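Local coordinates for protein putative chorismate mutase (Yersinia pestis biovar Microtus str. 91001, PDB 2GBB) that catalyses the Claisen rearrangement of chorismate to prephenate as a secreted, all-helical enzyme that may contribute to pathogenicity, at residues N11-Y16 / P60-Q65; I66-A71 / H136-A141. All coordinates share one frame; numbering follows the deposited sequence. Where two conformers were deposited one is given.

Contact 1: residues N11-Y16 / P60-Q65; sequences NERLSY and PLMVAQ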
ATOM      1  N   ASN A  11      -4.616 -17.181   9.620  1.00 26.22           N
ATOM      2  CA  ASN A  11      -5.608 -16.116   9.605  1.00 27.81           C
ATOM      3  C   ASN A  11      -5.572 -15.149  10.790  1.00 27.53           C
ATOM      4  O   ASN A  11      -5.619 -13.935  10.590  1.00 29.12           O
ATOM      5  CB  ASN A  11      -7.021 -16.702   9.409  1.00 28.17           C
ATOM      6  CG  ASN A  11      -8.068 -15.628   9.303  1.00 30.66           C
ATOM      7  OD1 ASN A  11      -8.168 -14.968   8.283  1.00 28.57           O
ATOM      8  ND2 ASN A  11      -8.818 -15.409  10.384  1.00 33.20           N
ATOM      9  N   GLU A  12      -5.530 -15.671  12.011  1.00 28.43           N
ATOM     10  CA  GLU A  12      -5.426 -14.840  13.226  1.00 27.72           C
ATOM     11  C   GLU A  12      -4.130 -14.037  13.281  1.00 27.23           C
ATOM     12  O   GLU A  12      -4.147 -12.890  13.720  1.00 26.65           O
ATOM     13  CB  GLU A  12      -5.523 -15.713  14.492  0.50 27.97           C
ATOM     14  CG  GLU A  12      -6.835 -16.534  14.682  0.50 28.56           C
ATOM     15  CD  GLU A  12      -6.622 -17.819  15.511  0.50 29.10           C
ATOM     16  OE1 GLU A  12      -7.340 -18.842  15.299  0.50 30.86           O
ATOM     17  OE2 GLU A  12      -5.723 -17.810  16.377  0.50 29.61           O
ATOM     18  N   ARG A  13      -3.006 -14.626  12.857  1.00 26.23           N
ATOM     19  CA  ARG A  13      -1.749 -13.849  12.750  1.00 25.16           C
ATOM     20  C   ARG A  13      -1.979 -12.575  11.877  1.00 23.67           C
ATOM     21  O   ARG A  13      -1.654 -11.457  12.261  1.00 22.55           O
ATOM     22  CB  ARG A  13      -0.617 -14.713  12.180  1.00 24.52           C
ATOM     23  CG  ARG A  13       0.807 -14.073  12.397  1.00 26.01           C
ATOM     24  CD  ARG A  13       1.979 -15.004  12.030  1.00 28.08           C
ATOM     25  NE  ARG A  13       3.255 -14.353  12.332  1.00 33.17           N
ATOM     26  CZ  ARG A  13       3.842 -13.426  11.569  1.00 33.93           C
ATOM     27  NH1 ARG A  13       3.297 -13.062  10.410  1.00 32.83           N
ATOM     28  NH2 ARG A  13       4.988 -12.858  11.975  1.00 31.29           N
ATOM     29  N   LEU A  14      -2.594 -12.770  10.724  1.00 22.78           N
ATOM     30  CA  LEU A  14      -2.805 -11.688   9.753  1.00 23.28           C
ATOM     31  C   LEU A  14      -3.867 -10.652  10.224  1.00 23.96           C
ATOM     32  O   LEU A  14      -3.875  -9.520   9.782  1.00 24.13           O
ATOM     33  CB  LEU A  14      -3.153 -12.293   8.366  1.00 21.88           C
ATOM     34  CG  LEU A  14      -2.055 -13.006   7.554  1.00 19.41           C
ATOM     35  CD1 LEU A  14      -2.647 -13.732   6.325  1.00 19.56           C
ATOM     36  CD2 LEU A  14      -0.997 -12.016   7.064  1.00 24.72           C
ATOM     37  N   SER A  15      -4.723 -11.014  11.184  1.00 26.33           N
ATOM     38  CA  SER A  15      -5.697 -10.040  11.753  1.00 26.85           C
ATOM     39  C   SER A  15      -5.036  -8.880  12.550  1.00 26.16           C
ATOM     40  O   SER A  15      -5.675  -7.908  12.816  1.00 27.14           O
ATOM     41  CB  SER A  15      -6.720 -10.741  12.660  1.00 27.41           C
ATOM     42  OG  SER A  15      -6.046 -11.268  13.790  1.00 31.26           O
ATOM     43  N   TYR A  16      -3.784  -9.020  12.956  1.00 26.44           N
ATOM     44  CA  TYR A  16      -3.030  -7.977  13.656  1.00 25.84           C
ATOM     45  C   TYR A  16      -2.367  -6.941  12.756  1.00 24.10           C
ATOM     46  O   TYR A  16      -1.789  -5.996  13.235  1.00 22.69           O
ATOM     47  CB  TYR A  16      -1.945  -8.618  14.544  1.00 26.66           C
ATOM     48  CG  TYR A  16      -2.589  -9.281  15.722  1.00 29.59           C
ATOM     49  CD1 TYR A  16      -3.167  -8.501  16.730  1.00 34.21           C
ATOM     50  CD2 TYR A  16      -2.703 -10.673  15.806  1.00 30.89           C
ATOM     51  CE1 TYR A  16      -3.855  -9.086  17.809  1.00 32.82           C
ATOM     52  CE2 TYR A  16      -3.369 -11.274  16.913  1.00 32.24           C
ATOM     53  CZ  TYR A  16      -3.946 -10.466  17.888  1.00 31.55           C
ATOM     54  OH  TYR A  16      -4.636 -11.026  18.973  1.00 32.43           O
ATOM     55  N   PRO A  60      10.517 -20.182   3.415  1.00 23.64           N
ATOM     56  CA  PRO A  60       9.579 -19.767   2.400  1.00 23.76           C
ATOM     57  C   PRO A  60       8.207 -19.389   2.969  1.00 23.82           C
ATOM     58  O   PRO A  60       7.639 -18.374   2.589  1.00 22.55           O
ATOM     59  CB  PRO A  60       9.546 -20.998   1.463  1.00 24.24           C
ATOM     60  CG  PRO A  60      10.949 -21.491   1.554  1.00 23.24           C
ATOM     61  CD  PRO A  60      11.069 -21.507   3.054  1.00 23.05           C
ATOM     62  N   LEU A  61       7.720 -20.168   3.924  1.00 24.41           N
ATOM     63  CA  LEU A  61       6.463 -19.879   4.618  1.00 24.03           C
ATOM     64  C   LEU A  61       6.547 -18.570   5.389  1.00 22.76           C
ATOM     65  O   LEU A  61       5.635 -17.779   5.339  1.00 21.77           O
ATOM     66  CB  LEU A  61       6.153 -20.961   5.638  1.00 24.65           C
ATOM     67  CG  LEU A  61       4.702 -21.297   5.973  1.00 27.46           C
ATOM     68  CD1 LEU A  61       4.606 -21.718   7.437  1.00 26.01           C
ATOM     69  CD2 LEU A  61       3.613 -20.310   5.522  1.00 28.49           C
HETATM   70  N   MSE A  62       7.638 -18.352   6.098  1.00 23.54           N
HETATM   71  CA  MSE A  62       7.800 -17.058   6.768  1.00 23.66           C
HETATM   72  C   MSE A  62       7.820 -15.932   5.749  1.00 22.19           C
HETATM   73  O   MSE A  62       7.126 -14.976   5.918  1.00 23.41           O
HETATM   74  CB  MSE A  62       9.034 -17.054   7.652  1.00 22.76           C
HETATM   75  CG  MSE A  62       9.029 -18.109   8.704  1.00 26.12           C
HETATM   76 SE   MSE A  62       7.333 -18.256   9.714  0.70 34.38          SE
HETATM   77  CE  MSE A  62       7.210 -16.403  10.392  1.00 28.49           C
ATOM     78  N   VAL A  63       8.607 -16.067   4.674  1.00 23.02           N
ATOM     79  CA  VAL A  63       8.598 -15.098   3.549  1.00 21.58           C
ATOM     80  C   VAL A  63       7.165 -14.839   3.021  1.00 22.05           C
ATOM     81  O   VAL A  63       6.755 -13.691   2.871  1.00 20.94           O
ATOM     82  CB  VAL A  63       9.586 -15.493   2.415  1.00 21.67           C
ATOM     83  CG1 VAL A  63       9.343 -14.674   1.115  1.00 22.87           C
ATOM     84  CG2 VAL A  63      11.068 -15.285   2.878  1.00 23.12           C
ATOM     85  N   ALA A  64       6.402 -15.908   2.755  1.00 22.51           N
ATOM     86  CA  ALA A  64       5.007 -15.787   2.256  1.00 22.97           C
ATOM     87  C   ALA A  64       4.098 -15.066   3.258  1.00 23.28           C
ATOM     88  O   ALA A  64       3.244 -14.204   2.888  1.00 22.81           O
ATOM     89  CB  ALA A  64       4.418 -17.185   1.882  1.00 21.93           C
ATOM     90  N   GLN A  65       4.283 -15.379   4.543  1.00 22.79           N
ATOM     91  CA  GLN A  65       3.442 -14.741   5.539  1.00 22.75           C
ATOM     92  C   GLN A  65       3.769 -13.238   5.652  1.00 22.29           C
ATOM     93  O   GLN A  65       2.866 -12.419   5.842  1.00 22.79           O
ATOM     94  CB  GLN A  65       3.614 -15.406   6.914  1.00 22.61           C
ATOM     95  CG  GLN A  65       2.899 -16.741   6.981  1.00 25.23           C
ATOM     96  CD  GLN A  65       2.937 -17.305   8.353  1.00 26.33           C
ATOM     97  OE1 GLN A  65       1.952 -17.228   9.087  1.00 26.96           O
ATOM     98  NE2 GLN A  65       4.085 -17.869   8.732  1.00 22.87           N
TER

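Contact 2: residues I66-A71 / H136-A141; sequences INAAKA and HNLTSA. With SO4 (sulfate ion), chain E.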
ATOM      1  N   ILE A  66       5.047 -12.905   5.601  1.00 21.49           N
ATOM      2  CA  ILE A  66       5.504 -11.512   5.682  1.00 22.36           C
ATOM      3  C   ILE A  66       5.035 -10.713   4.473  1.00 21.84           C
ATOM      4  O   ILE A  66       4.575  -9.604   4.648  1.00 23.16           O
ATOM      5  CB  ILE A  66       7.040 -11.448   5.846  1.00 23.08           C
ATOM      6  CG1 ILE A  66       7.441 -11.751   7.313  1.00 22.30           C
ATOM      7  CG2 ILE A  66       7.664 -10.133   5.283  1.00 25.10           C
ATOM      8  CD1 ILE A  66       8.834 -12.323   7.413  1.00 22.31           C
ATOM      9  N   ASN A  67       5.150 -11.258   3.256  1.00 21.75           N
ATOM     10  CA  ASN A  67       4.510 -10.666   2.065  1.00 22.02           C
ATOM     11  C   ASN A  67       3.012 -10.380   2.190  1.00 23.24           C
ATOM     12  O   ASN A  67       2.548  -9.282   1.833  1.00 23.90           O
ATOM     13  CB  ASN A  67       4.819 -11.504   0.808  1.00 22.95           C
ATOM     14  CG  ASN A  67       6.276 -11.357   0.398  1.00 25.06           C
ATOM     15  OD1 ASN A  67       6.946 -10.457   0.895  1.00 22.63           O
ATOM     16  ND2 ASN A  67       6.774 -12.236  -0.449  1.00 24.62           N
ATOM     17  N   ALA A  68       2.250 -11.349   2.665  1.00 22.00           N
ATOM     18  CA  ALA A  68       0.838 -11.127   2.874  1.00 21.26           C
ATOM     19  C   ALA A  68       0.576 -10.006   3.866  1.00 21.26           C
ATOM     20  O   ALA A  68      -0.297  -9.195   3.660  1.00 20.79           O
ATOM     21  CB  ALA A  68       0.114 -12.423   3.352  1.00 21.62           C
ATOM     22  N   ALA A  69       1.312  -9.996   4.967  1.00 21.39           N
ATOM     23  CA  ALA A  69       1.238  -8.981   5.952  1.00 20.40           C
ATOM     24  C   ALA A  69       1.590  -7.593   5.364  1.00 22.27           C
ATOM     25  O   ALA A  69       0.839  -6.647   5.561  1.00 23.59           O
ATOM     26  CB  ALA A  69       2.185  -9.342   7.083  1.00 20.13           C
ATOM     27  N   LYS A  70       2.715  -7.472   4.651  1.00 21.18           N
ATOM     28  CA  LYS A  70       3.023  -6.211   3.970  1.00 23.03           C
ATOM     29  C   LYS A  70       1.936  -5.807   2.976  1.00 22.65           C
ATOM     30  O   LYS A  70       1.540  -4.620   2.915  1.00 22.84           O
ATOM     31  CB  LYS A  70       4.405  -6.249   3.316  1.00 22.62           C
ATOM     32  CG  LYS A  70       5.558  -6.400   4.340  1.00 21.69           C
ATOM     33  CD  LYS A  70       6.927  -6.115   3.640  1.00 24.83           C
ATOM     34  CE  LYS A  70       7.226  -7.058   2.519  1.00 22.19           C
ATOM     35  NZ  LYS A  70       8.667  -7.020   2.293  1.00 28.58           N
ATOM     36  N   ALA A  71       1.429  -6.781   2.213  1.00 22.93           N
ATOM     37  CA  ALA A  71       0.379  -6.480   1.240  1.00 22.30           C
ATOM     38  C   ALA A  71      -0.810  -5.796   1.968  1.00 22.61           C
ATOM     39  O   ALA A  71      -1.327  -4.759   1.551  1.00 22.61           O
ATOM     40  CB  ALA A  71      -0.044  -7.769   0.480  1.00 21.48           C
ATOM     41  N   HIS A 136      -9.809  -8.286   5.402  1.00 37.40           N
ATOM     42  CA  HIS A 136      -9.837  -7.079   4.613  1.00 36.48           C
ATOM     43  C   HIS A 136      -8.409  -6.808   4.078  1.00 35.58           C
ATOM     44  O   HIS A 136      -7.410  -7.016   4.782  1.00 33.68           O
ATOM     45  CB  HIS A 136     -10.357  -5.918   5.454  1.00 37.06           C
ATOM     46  CG  HIS A 136     -10.596  -4.665   4.669  1.00 38.09           C
ATOM     47  ND1 HIS A 136     -11.428  -4.620   3.567  1.00 39.70           N
ATOM     48  CD2 HIS A 136     -10.108  -3.413   4.826  1.00 39.19           C
ATOM     49  CE1 HIS A 136     -11.439  -3.389   3.083  1.00 41.63           C
ATOM     50  NE2 HIS A 136     -10.645  -2.639   3.827  1.00 41.42           N
ATOM     51  N   ASN A 137      -8.321  -6.419   2.805  1.00 34.40           N
ATOM     52  CA  ASN A 137      -7.031  -6.062   2.195  1.00 32.49           C
ATOM     53  C   ASN A 137      -6.078  -7.211   1.912  1.00 31.96           C
ATOM     54  O   ASN A 137      -4.915  -7.006   1.638  1.00 32.07           O
ATOM     55  CB  ASN A 137      -6.368  -4.992   3.037  1.00 30.95           C
ATOM     56  CG  ASN A 137      -6.967  -3.646   2.810  1.00 30.46           C
ATOM     57  OD1 ASN A 137      -7.715  -3.528   1.742  1.00 34.51           O
ATOM     58  ND2 ASN A 137      -6.735  -2.695   3.567  1.00 24.70           N
ATOM     59  N   LEU A 138      -6.578  -8.435   1.938  1.00 32.57           N
ATOM     60  CA  LEU A 138      -5.759  -9.598   1.638  1.00 32.33           C
ATOM     61  C   LEU A 138      -6.331 -10.316   0.421  1.00 32.98           C
ATOM     62  O   LEU A 138      -7.502 -10.686   0.422  1.00 34.20           O
ATOM     63  CB  LEU A 138      -5.844 -10.543   2.826  1.00 32.30           C
ATOM     64  CG  LEU A 138      -4.716 -11.493   3.234  1.00 31.89           C
ATOM     65  CD1 LEU A 138      -5.309 -12.839   3.499  1.00 34.04           C
ATOM     66  CD2 LEU A 138      -3.517 -11.541   2.326  1.00 28.33           C
ATOM     67  N   THR A 139      -5.532 -10.580  -0.599  1.00 33.22           N
ATOM     68  CA  THR A 139      -6.113 -11.187  -1.789  1.00 33.22           C
ATOM     69  C   THR A 139      -5.889 -12.707  -1.820  1.00 33.63           C
ATOM     70  O   THR A 139      -5.118 -13.264  -1.038  1.00 32.85           O
ATOM     71  CB  THR A 139      -5.581 -10.584  -3.118  1.00 32.51           C
ATOM     72  OG1 THR A 139      -4.213 -10.941  -3.285  1.00 33.69           O
ATOM     73  CG2 THR A 139      -5.757  -9.027  -3.201  1.00 34.32           C
ATOM     74  N   SER A 140      -6.578 -13.358  -2.750  1.00 33.67           N
ATOM     75  CA  SER A 140      -6.408 -14.779  -3.004  1.00 34.06           C
ATOM     76  C   SER A 140      -5.011 -15.147  -3.499  1.00 33.12           C
ATOM     77  O   SER A 140      -4.456 -16.148  -3.046  1.00 31.99           O
ATOM     78  CB  SER A 140      -7.463 -15.237  -4.004  1.00 34.98           C
ATOM     79  OG  SER A 140      -8.710 -15.246  -3.315  1.00 38.54           O
ATOM     80  N   ALA A 141      -4.434 -14.342  -4.402  1.00 31.42           N
ATOM     81  CA  ALA A 141      -2.997 -14.482  -4.710  1.00 31.31           C
ATOM     82  C   ALA A 141      -2.056 -14.423  -3.448  1.00 29.67           C
ATOM     83  O   ALA A 141      -1.091 -15.189  -3.364  1.00 30.72           O
ATOM     84  CB  ALA A 141      -2.537 -13.492  -5.808  1.00 30.53           C
TER
HETATM   85  S   SO4 E 198      -9.423 -11.510  -4.351  0.50 45.44           S
HETATM   86  O1  SO4 E 198      -8.045 -11.837  -4.651  0.50 44.70           O
HETATM   87  O2  SO4 E 198      -9.829 -11.926  -3.007  0.50 41.56           O
HETATM   88  O3  SO4 E 198      -9.550 -10.060  -4.468  0.50 44.96           O
HETATM   89  O4  SO4 E 198     -10.227 -12.204  -5.351  0.50 43.65           O

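Contact 1: residues N11-Y16 / P60-Q65
Arg13 reaches Gln65 because its CG is anti to the backbone N (chi1 -165°) and its chain then runs extended to NE, carrying the guanidinium out from helix 7-14 past helix 55-82. Gln65 comes to meet it with CG anti to its own carbonyl carbon. The two side chains cross at about a right angle, and Arg13 CD rests 3.7 Å from Gln65 OE1. Guanidinium and amide planes are turned 51° apart and no hydrogen bond joins them, so this is a meeting of an aliphatic stem with an amide oxygen. Over one face of the guanidinium lies the methyl of Met62, modelled as selenomethionine, with CE 4.5 Å from Arg13 NH2. Leu14 CD2 lies 4.1 Å from Gln65 O. Val40 of helix 34-50 touches both Arg13 and Met62, while Ile100 and Ser104 of helix 93-117 pack against Arg13. Across these segments, then, the arginine stem meets an amide oxygen and one guanidinium face meets a methyl, with no hydrogen bond between them, while NH1 bonds a citrate, probably from the crystallisation liquor, consistent with a site for an anionic substrate.

Contact 2: residues I66-A71 / H136-A141
Apolar packing joins Ala68 to Leu138: the methyl CB of Ala68 meets CD2 of Leu138 at 3.9 Å. With chi1 at -150° the Leu138 branch is turned away from its own N, and it extends from the loop before helix 140-150 against helix 55-82.

Among polar groups, the carbonyls Ala71 O and Asn137 O come within 4.2 Å without a bond between them. Asn137, in a left-handed backbone conformation (phi 72°), has its O taken up by Arg75 NH1, a second tie to helix 55-82.

The helix start supplies the third kind of interaction. Thr139 is the N-cap; its side chain caps a backbone N early in the helix, and Asp142 OD2 accepts from Thr139 N in return, the reciprocity of a capping box. The first backbone N of the helix, Ser140 N, bonds O1 of a sulfate, probably from the crystallisation liquor, at 2.8 Å with an N-H...O angle of 163°.

Helix 55-82 here carries Ala69, Lys70 and Ala71, probable substrate-binding residues, and Leu81 of the second subunit packs on Ala71. A single methyl-to-methyl contact joins the loop to this helix across these segments, while the sulfate sits at the N-terminal end of helix 140-150, where the positive end of the helix dipole probably favours an anion.

From the N terminus, helix 7-14 is followed by helices 17-26 and 34-50 before helix 55-82 returns to it, and contact 1 closes that first loop. Contact 2 opens directly afterwards on the same helix and closes only when the chain, having passed through helices 93-117 and 126-132, arrives at the start of helix 140-150. The two loops therefore follow in series, neither nesting nor crossing, and helix 55-82 serves both. Their centres lie 9 Å apart, bridged by Leu14, whose CD2 packs 3.9 Å from Ala68 CB and whose CD1 packs 4.0 Å from Leu138 CD1. Early, middle and late parts of the helical bundle are thereby joined around one helix.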